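Local structure of NEDD8-conjugating enzyme UBC12 (Saccharomyces cerevisiae, 3O2U) at residues A30-L34 with Q62-L66; D37-L43 with D130-I135; P72-Y77 with F142-N146. The protein accepts the ubiquitin-like protein Rub1 (NEDD8) from its E1 enzyme as a thioester and catalyses its covalent attachment to other proteins, chiefly the cullin Cdc53. One frame throughout, in Å; residues are numbered along the deposited sequence.

Contact 1. Residues A30-L34 with Q62-L66; sequences ARIRL and QSPKL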
loop_
_atom_site.group_PDB
_atom_site.type_symbol
_atom_site.label_atom_id
_atom_site.label_comp_id
_atom_site.label_asym_id
_atom_site.label_seq_id
_atom_site.Cartn_x
_atom_site.Cartn_y
_atom_site.Cartn_z
ATOM N N ALA A 30 8.768 14.917 5.157
ATOM C CA ALA A 30 8.009 13.735 4.753
ATOM C C ALA A 30 6.688 13.616 5.519
ATOM O O ALA A 30 5.642 13.302 4.939
ATOM C CB ALA A 30 8.845 12.463 4.932
ATOM N N ARG A 31 6.728 13.876 6.820
ATOM C CA ARG A 31 5.514 13.752 7.637
ATOM C C ARG A 31 4.508 14.865 7.403
ATOM O O ARG A 31 3.299 14.623 7.419
ATOM C CB ARG A 31 5.870 13.605 9.129
ATOM C CG ARG A 31 6.595 12.297 9.349
ATOM C CD ARG A 31 7.042 12.003 10.767
ATOM N NE ARG A 31 7.897 10.817 10.726
ATOM C CZ ARG A 31 8.103 9.984 11.741
ATOM N NH1 ARG A 31 7.513 10.191 12.910
ATOM N NH2 ARG A 31 8.913 8.942 11.581
ATOM N N ILE A 32 4.994 16.085 7.202
ATOM C CA ILE A 32 4.121 17.200 6.832
ATOM C C ILE A 32 3.399 16.929 5.516
ATOM O O ILE A 32 2.223 17.233 5.372
ATOM C CB ILE A 32 4.909 18.520 6.665
ATOM C CG1 ILE A 32 5.444 18.995 8.018
ATOM C CG2 ILE A 32 4.023 19.596 6.029
ATOM C CD1 ILE A 32 6.160 20.320 7.949
ATOM N N ARG A 33 4.114 16.370 4.548
ATOM C CA ARG A 33 3.517 16.039 3.253
ATOM C C ARG A 33 2.495 14.891 3.371
ATOM O O ARG A 33 1.418 14.942 2.785
ATOM C CB ARG A 33 4.616 15.691 2.245
ATOM C CG ARG A 33 4.091 15.054 0.949
ATOM C CD ARG A 33 3.300 16.048 0.051
ATOM N NE ARG A 33 2.476 15.231 -0.842
ATOM C CZ ARG A 33 2.849 14.801 -2.040
ATOM N NH1 ARG A 33 3.998 15.213 -2.572
ATOM N NH2 ARG A 33 2.038 13.997 -2.727
ATOM N N LEU A 34 2.807 13.863 4.148
ATOM C CA LEU A 34 1.825 12.810 4.380
ATOM C C LEU A 34 0.571 13.340 5.113
ATOM O O LEU A 34 -0.552 12.957 4.779
ATOM C CB LEU A 34 2.450 11.629 5.134
ATOM C CG LEU A 34 1.477 10.492 5.472
ATOM C CD1 LEU A 34 0.738 9.976 4.244
ATOM C CD2 LEU A 34 2.200 9.345 6.187
ATOM N N GLN A 62 9.733 5.642 14.513
ATOM C CA GLN A 62 8.392 5.114 14.293
ATOM C C GLN A 62 7.854 5.589 12.941
ATOM O O GLN A 62 7.250 6.650 12.851
ATOM C CB GLN A 62 7.459 5.566 15.419
ATOM C CG GLN A 62 6.151 4.783 15.511
ATOM C CD GLN A 62 6.272 3.511 16.340
ATOM O OE1 GLN A 62 6.797 3.532 17.457
ATOM N NE2 GLN A 62 5.777 2.398 15.799
ATOM N N SER A 63 8.082 4.808 11.892
ATOM C CA SER A 63 7.625 5.195 10.565
ATOM C C SER A 63 6.094 5.260 10.524
ATOM O O SER A 63 5.425 4.417 11.111
ATOM C CB SER A 63 8.163 4.216 9.525
ATOM O OG SER A 63 7.870 2.878 9.909
ATOM N N PRO A 64 5.538 6.297 9.875
ATOM C CA PRO A 64 4.080 6.337 9.750
ATOM C C PRO A 64 3.611 5.090 9.015
ATOM O O PRO A 64 4.311 4.578 8.130
ATOM C CB PRO A 64 3.835 7.592 8.902
ATOM C CG PRO A 64 5.066 8.458 9.141
ATOM C CD PRO A 64 6.185 7.464 9.245
ATOM N N LYS A 65 2.433 4.604 9.371
ATOM C CA LYS A 65 1.917 3.387 8.756
ATOM C C LYS A 65 0.396 3.451 8.688
ATOM O O LYS A 65 -0.266 3.867 9.653
ATOM C CB LYS A 65 2.384 2.158 9.538
ATOM C CG LYS A 65 1.940 0.831 8.941
ATOM C CD LYS A 65 2.219 -0.307 9.918
ATOM C CE LYS A 65 3.716 -0.456 10.153
ATOM N NZ LYS A 65 4.238 -1.507 9.248
ATOM N N LEU A 66 -0.149 3.096 7.527
ATOM C CA LEU A 66 -1.597 3.135 7.311
ATOM C C LEU A 66 -2.053 1.747 6.905
ATOM O O LEU A 66 -1.296 1.001 6.282
ATOM C CB LEU A 66 -1.956 4.107 6.176
ATOM C CG LEU A 66 -1.275 5.478 6.174
ATOM C CD1 LEU A 66 -1.624 6.251 4.897
ATOM C CD2 LEU A 66 -1.646 6.285 7.413
#
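This is a mainly apolar helix-to-sheet contact at one end of the UBC core, where the helix that opens the alpha/beta fold of E2 enzymes packs against the entry to the second strand of its antiparallel sheet. Leu34 points at residues 62-66 and sets its CD2 3.6 Å from CB of Pro64, while its CD1 lies 4.5 Å from CD1 of Leu66. A branched leucine suits this spot because it can reach both residues, and the compact Pro64 ring gives it a rigid apolar surface. One turn earlier, Arg31 leaves the helix sideways and stretches out over the loop: CD of Pro64 sits over one face of its guanidinium, 3.9 Å from NH2, and NH2 is 3.1 Å from O of Gln62. The charge is answered by Glu90 in a salt bridge, and NH1 bonds to the carbonyls of Ser57 and Asp59. Outward from the contact, backbone hydrogen bonds join Lys65 to Ile52 and Thr53, just past strand 47-51, and Leu66 to Leu86 of strand 82-87.

Contact 2. Residues D37-L43 with D130-I135; sequences DLDSLDL and DLQSII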
loop_
_atom_site.group_PDB
_atom_site.type_symbol
_atom_site.label_atom_id
_atom_site.label_comp_id
_atom_site.label_asym_id
_atom_site.label_seq_id
_atom_site.Cartn_x
_atom_site.Cartn_y
_atom_site.Cartn_z
ATOM N N ASP A 37 -1.504 14.933 2.471
ATOM C CA ASP A 37 -2.166 13.902 1.661
ATOM C C ASP A 37 -3.355 13.271 2.397
ATOM O O ASP A 37 -4.392 13.017 1.798
ATOM C CB ASP A 37 -1.186 12.784 1.279
ATOM C CG ASP A 37 -0.224 13.187 0.181
ATOM O OD1 ASP A 37 -0.057 14.403 -0.069
ATOM O OD2 ASP A 37 0.358 12.259 -0.436
ATOM N N LEU A 38 -3.183 12.986 3.686
ATOM C CA LEU A 38 -4.262 12.415 4.500
ATOM C C LEU A 38 -5.409 13.397 4.680
ATOM O O LEU A 38 -6.580 13.018 4.636
ATOM C CB LEU A 38 -3.741 12.006 5.876
ATOM C CG LEU A 38 -2.912 10.722 5.929
ATOM C CD1 LEU A 38 -2.131 10.672 7.234
ATOM C CD2 LEU A 38 -3.826 9.508 5.784
ATOM N N ASP A 39 -5.064 14.659 4.897
ATOM C CA ASP A 39 -6.076 15.698 5.069
ATOM C C ASP A 39 -6.854 15.976 3.781
ATOM O O ASP A 39 -7.954 16.513 3.840
ATOM C CB ASP A 39 -5.444 16.996 5.592
ATOM C CG ASP A 39 -5.013 16.884 7.044
ATOM O OD1 ASP A 39 -5.425 15.907 7.709
ATOM O OD2 ASP A 39 -4.257 17.762 7.520
ATOM N N SER A 40 -6.279 15.609 2.632
ATOM C CA SER A 40 -6.888 15.866 1.325
ATOM C C SER A 40 -7.615 14.652 0.716
ATOM O O SER A 40 -8.065 14.703 -0.429
ATOM C CB SER A 40 -5.809 16.324 0.332
ATOM O OG SER A 40 -5.052 17.409 0.846
ATOM N N LEU A 41 -7.702 13.554 1.451
ATOM C CA LEU A 41 -8.266 12.321 0.887
ATOM C C LEU A 41 -9.738 12.464 0.505
ATOM O O LEU A 41 -10.506 13.141 1.175
ATOM C CB LEU A 41 -8.114 11.148 1.858
ATOM C CG LEU A 41 -6.748 10.470 1.900
ATOM C CD1 LEU A 41 -6.697 9.393 3.008
ATOM C CD2 LEU A 41 -6.380 9.893 0.538
ATOM N N ASP A 42 -10.125 11.801 -0.574
ATOM C CA ASP A 42 -11.506 11.795 -1.014
ATOM C C ASP A 42 -11.869 10.363 -1.385
ATOM O O ASP A 42 -11.941 10.020 -2.560
ATOM C CB ASP A 42 -11.663 12.718 -2.220
ATOM C CG ASP A 42 -13.107 12.964 -2.581
ATOM O OD1 ASP A 42 -13.806 13.641 -1.800
ATOM O OD2 ASP A 42 -13.536 12.494 -3.658
ATOM N N LEU A 43 -12.082 9.522 -0.378
ATOM C CA LEU A 43 -12.215 8.080 -0.607
ATOM C C LEU A 43 -13.622 7.683 -1.036
ATOM O O LEU A 43 -14.600 8.217 -0.516
ATOM C CB LEU A 43 -11.857 7.312 0.668
ATOM C CG LEU A 43 -10.454 7.430 1.281
ATOM C CD1 LEU A 43 -10.434 6.851 2.693
ATOM C CD2 LEU A 43 -9.432 6.735 0.412
ATOM N N ASP A 130 0.077 11.288 -5.138
ATOM C CA ASP A 130 -0.243 11.371 -3.716
ATOM C C ASP A 130 -0.911 10.104 -3.206
ATOM O O ASP A 130 -1.118 9.147 -3.959
ATOM C CB ASP A 130 -1.130 12.594 -3.437
ATOM C CG ASP A 130 -2.458 12.543 -4.188
ATOM O OD1 ASP A 130 -2.713 11.564 -4.927
ATOM O OD2 ASP A 130 -3.252 13.493 -4.051
ATOM N N LEU A 131 -1.241 10.108 -1.917
ATOM C CA LEU A 131 -1.828 8.945 -1.292
ATOM C C LEU A 131 -3.138 8.597 -2.003
ATOM O O LEU A 131 -3.448 7.425 -2.205
ATOM C CB LEU A 131 -2.050 9.205 0.203
ATOM C CG LEU A 131 -2.747 8.104 0.993
ATOM C CD1 LEU A 131 -1.983 6.780 0.891
ATOM C CD2 LEU A 131 -2.932 8.523 2.469
ATOM N N GLN A 132 -3.906 9.617 -2.383
ATOM C CA GLN A 132 -5.175 9.377 -3.086
ATOM C C GLN A 132 -4.927 8.534 -4.343
ATOM O O GLN A 132 -5.674 7.605 -4.630
ATOM C CB GLN A 132 -5.848 10.695 -3.475
ATOM C CG GLN A 132 -7.103 10.529 -4.315
ATOM C CD GLN A 132 -8.337 10.391 -3.476
ATOM O OE1 GLN A 132 -8.368 10.829 -2.329
ATOM N NE2 GLN A 132 -9.374 9.788 -4.040
ATOM N N SER A 133 -3.867 8.866 -5.078
ATOM C CA SER A 133 -3.498 8.144 -6.301
ATOM C C SER A 133 -3.144 6.713 -6.013
ATOM O O SER A 133 -3.554 5.819 -6.731
ATOM C CB SER A 133 -2.293 8.803 -6.959
ATOM O OG SER A 133 -2.575 10.163 -7.222
ATOM N N ILE A 134 -2.344 6.494 -4.973
ATOM C CA ILE A 134 -1.971 5.143 -4.636
ATOM C C ILE A 134 -3.222 4.344 -4.308
ATOM O O ILE A 134 -3.423 3.243 -4.827
ATOM C CB ILE A 134 -0.991 5.114 -3.447
ATOM C CG1 ILE A 134 0.345 5.755 -3.874
ATOM C CG2 ILE A 134 -0.802 3.685 -2.985
ATOM C CD1 ILE A 134 1.241 6.217 -2.723
ATOM N N ILE A 135 -4.065 4.909 -3.453
ATOM C CA ILE A 135 -5.269 4.211 -3.031
ATOM C C ILE A 135 -6.200 3.921 -4.217
ATOM O O ILE A 135 -6.730 2.812 -4.358
ATOM C CB ILE A 135 -5.992 4.974 -1.923
ATOM C CG1 ILE A 135 -5.160 4.888 -0.621
ATOM C CG2 ILE A 135 -7.391 4.388 -1.724
ATOM C CD1 ILE A 135 -5.761 5.670 0.534
HETATM O O HOH W 1 -3.953 12.245 -0.942
#
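Leu131 is at the apolar centre, its CD2 lying 3.6 Å from CD2 of Leu38 and 3.9 Å from CD1 of Leu41. Ile135, one turn further along, continues the patch: its CG2 meets CD2 of Leu43 at 3.8 Å, and its CD1 is 4.3 Å from CD2 of Leu41. Leu66 and Val68 of strand 65-70 and Leu49 of strand 47-51 extend this surface, so branched aliphatic residues fill the space where two helices meet the sheet. These are the first helix of the UBC fold, 29-39, running out into the loop that leads to the first strand, and the central helix 131-143, which crosses the sheet. The central helix begins at the polar edge. Asp130 is its N-cap, with OD1 accepting from Ser133 N (2.9 Å) and Ser133 OG (2.7 Å). Asp37 OD2 accepts a hydrogen bond from Leu131 N (3.1 Å), an amide with no helical acceptor of its own, and also bonds to Tyr92. Water 1 donates to Asp37 O (2.9 Å) and accepts from Gln132 N (3.0 Å). Farther out, the side-chain carboxamide of Gln132 both accepts and donates: OE1 accepts from Asp42 N at 2.7 Å, and NE2 donates to Asp42 O at 3.0 Å.

Contact 3. Residues P72-Y77 with F142-N146; sequences PDEGYY and FLEPN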
loop_
_atom_site.group_PDB
_atom_site.type_symbol
_atom_site.label_atom_id
_atom_site.label_comp_id
_atom_site.label_asym_id
_atom_site.label_seq_id
_atom_site.Cartn_x
_atom_site.Cartn_y
_atom_site.Cartn_z
ATOM N N PRO A 72 -14.417 -3.896 -2.981
ATOM C CA PRO A 72 -15.044 -3.518 -4.254
ATOM C C PRO A 72 -16.522 -3.874 -4.230
ATOM O O PRO A 72 -16.881 -4.873 -3.610
ATOM C CB PRO A 72 -14.327 -4.409 -5.270
ATOM C CG PRO A 72 -13.040 -4.747 -4.636
ATOM C CD PRO A 72 -13.322 -4.863 -3.174
ATOM N N ASP A 73 -17.368 -3.094 -4.889
ATOM C CA ASP A 73 -18.779 -3.461 -4.943
ATOM C C ASP A 73 -19.195 -3.921 -6.337
ATOM O O ASP A 73 -20.387 -4.058 -6.624
ATOM C CB ASP A 73 -19.664 -2.321 -4.448
ATOM C CG ASP A 73 -19.536 -1.063 -5.293
ATOM O OD1 ASP A 73 -18.724 -1.054 -6.242
ATOM O OD2 ASP A 73 -20.254 -0.083 -5.001
ATOM N N GLU A 74 -18.200 -4.163 -7.188
ATOM C CA GLU A 74 -18.409 -4.696 -8.528
ATOM C C GLU A 74 -17.169 -5.487 -8.966
ATOM O O GLU A 74 -16.128 -5.429 -8.305
ATOM C CB GLU A 74 -18.719 -3.563 -9.519
ATOM C CG GLU A 74 -17.608 -2.523 -9.655
ATOM C CD GLU A 74 -17.957 -1.394 -10.632
ATOM O OE1 GLU A 74 -19.123 -1.315 -11.090
ATOM O OE2 GLU A 74 -17.062 -0.582 -10.942
ATOM N N GLY A 75 -17.279 -6.243 -10.059
ATOM C CA GLY A 75 -16.149 -7.002 -10.571
ATOM C C GLY A 75 -15.905 -8.367 -9.927
ATOM O O GLY A 75 -16.679 -8.841 -9.092
ATOM N N TYR A 76 -14.799 -8.999 -10.313
ATOM C CA TYR A 76 -14.485 -10.353 -9.866
ATOM C C TYR A 76 -14.413 -10.513 -8.349
ATOM O O TYR A 76 -14.768 -11.564 -7.804
ATOM C CB TYR A 76 -13.151 -10.773 -10.450
ATOM C CG TYR A 76 -13.164 -10.965 -11.940
ATOM C CD1 TYR A 76 -14.002 -11.903 -12.524
ATOM C CD2 TYR A 76 -12.322 -10.223 -12.764
ATOM C CE1 TYR A 76 -14.009 -12.105 -13.884
ATOM C CE2 TYR A 76 -12.315 -10.421 -14.130
ATOM C CZ TYR A 76 -13.166 -11.365 -14.685
ATOM O OH TYR A 76 -13.176 -11.568 -16.044
ATOM N N TYR A 77 -13.928 -9.472 -7.686
ATOM C CA TYR A 77 -13.639 -9.513 -6.259
ATOM C C TYR A 77 -14.728 -8.812 -5.476
ATOM O O TYR A 77 -14.536 -8.471 -4.317
ATOM C CB TYR A 77 -12.277 -8.845 -5.985
ATOM C CG TYR A 77 -11.145 -9.518 -6.722
ATOM C CD1 TYR A 77 -10.431 -10.558 -6.135
ATOM C CD2 TYR A 77 -10.820 -9.151 -8.022
ATOM C CE1 TYR A 77 -9.409 -11.193 -6.810
ATOM C CE2 TYR A 77 -9.806 -9.782 -8.713
ATOM C CZ TYR A 77 -9.109 -10.811 -8.103
ATOM O OH TYR A 77 -8.085 -11.436 -8.771
ATOM N N PHE A 142 -8.434 -4.243 -8.694
ATOM C CA PHE A 142 -9.508 -5.215 -8.515
ATOM C C PHE A 142 -10.645 -4.994 -9.503
ATOM O O PHE A 142 -11.403 -5.920 -9.797
ATOM C CB PHE A 142 -10.025 -5.173 -7.075
ATOM C CG PHE A 142 -8.982 -5.588 -6.066
ATOM C CD1 PHE A 142 -8.193 -4.640 -5.439
ATOM C CD2 PHE A 142 -8.760 -6.928 -5.796
ATOM C CE1 PHE A 142 -7.214 -5.017 -4.518
ATOM C CE2 PHE A 142 -7.765 -7.321 -4.891
ATOM C CZ PHE A 142 -6.988 -6.360 -4.260
ATOM N N LEU A 143 -10.754 -3.767 -10.007
ATOM C CA LEU A 143 -11.752 -3.429 -11.017
ATOM C C LEU A 143 -11.283 -3.815 -12.415
ATOM O O LEU A 143 -12.079 -4.227 -13.259
ATOM C CB LEU A 143 -12.064 -1.937 -10.965
ATOM C CG LEU A 143 -12.565 -1.513 -9.595
ATOM C CD1 LEU A 143 -12.922 -0.030 -9.566
ATOM C CD2 LEU A 143 -13.754 -2.366 -9.197
ATOM N N GLU A 144 -9.989 -3.667 -12.657
ATOM C CA GLU A 144 -9.397 -4.046 -13.930
ATOM C C GLU A 144 -8.080 -4.783 -13.750
ATOM O O GLU A 144 -7.003 -4.209 -13.952
ATOM C CB GLU A 144 -9.217 -2.820 -14.831
ATOM C CG GLU A 144 -10.456 -2.467 -15.638
ATOM C CD GLU A 144 -10.874 -3.596 -16.576
ATOM O OE1 GLU A 144 -10.173 -3.826 -17.593
ATOM O OE2 GLU A 144 -11.901 -4.254 -16.292
ATOM N N PRO A 145 -8.157 -6.069 -13.362
ATOM C CA PRO A 145 -6.938 -6.861 -13.222
ATOM C C PRO A 145 -6.276 -6.994 -14.583
ATOM O O PRO A 145 -6.960 -7.078 -15.600
ATOM C CB PRO A 145 -7.452 -8.236 -12.764
ATOM C CG PRO A 145 -8.812 -7.998 -12.241
ATOM C CD PRO A 145 -9.364 -6.847 -13.034
ATOM N N ASN A 146 -4.954 -7.020 -14.583
ATOM C CA ASN A 146 -4.173 -7.063 -15.804
ATOM C C ASN A 146 -3.294 -8.305 -15.783
ATOM O O ASN A 146 -2.514 -8.500 -14.851
ATOM C CB ASN A 146 -3.311 -5.796 -15.883
ATOM C CG ASN A 146 -2.439 -5.745 -17.122
ATOM O OD1 ASN A 146 -2.527 -6.602 -18.003
ATOM N ND2 ASN A 146 -1.587 -4.728 -17.194
HETATM O O HOH W 2 -13.590 -6.615 -8.056
HETATM O O HOH W 3 -12.939 -7.125 -11.711
#
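In the UBC fold, the loop between the second and third strands meets the C-terminal end of the central helix; Phe142, Tyr77 and Leu143 bury most surface. Phe142 and Tyr77 form a T-shaped pair: the edge of Phe142 points at the face of the Tyr77 ring, centroids 5.2 Å apart and planes at 82°. A wholly apolar ring suits the buried place of Phe142 between Tyr77 and Pro72, whose CG lies 3.9 Å from CB of Phe142. Tyrosine suits position 77: the ring lies buried while OH bonds to O of Phe106. Pro145, its side chain about 11 Å from that of Cys117, the predicted thioester cysteine, sets CG 4.1 Å from CE2 at the Tyr77 edge. Leu143 CD2 touches the aliphatic CG of Glu74 at 3.9 Å. A CB at Gly75 would jam against the preceding carbonyl O, which calls for glycine. No direct hydrogen bond joins the segments; water 2 donates to Glu74 O (2.8 Å) and Phe142 O (2.9 Å) and accepts from Tyr77 N (2.9 Å).

In the fold
After helix 3-21 the chain enters helix 29-39, whose first half makes contact 1, closing a loop of 27 residues that includes strand 47-51. The same helix opens contact 2 before contact 1 has closed, so the two cross; they also touch, through Leu66 against Leu38 and Leu131. Contact 2 closes over 86 residues holding the four-stranded sheet, and contact 3, which opens after contact 1 is complete, over 64; these two cross as well. Contacts 2 and 3 use opposite ends of helix 131-143, tying it to the end of helix 29-39 and to the loop between strands 65-70 and 82-87. Contacts 1 and 3 lie on opposite sides of the chain's centre, with centres about 29 Å apart.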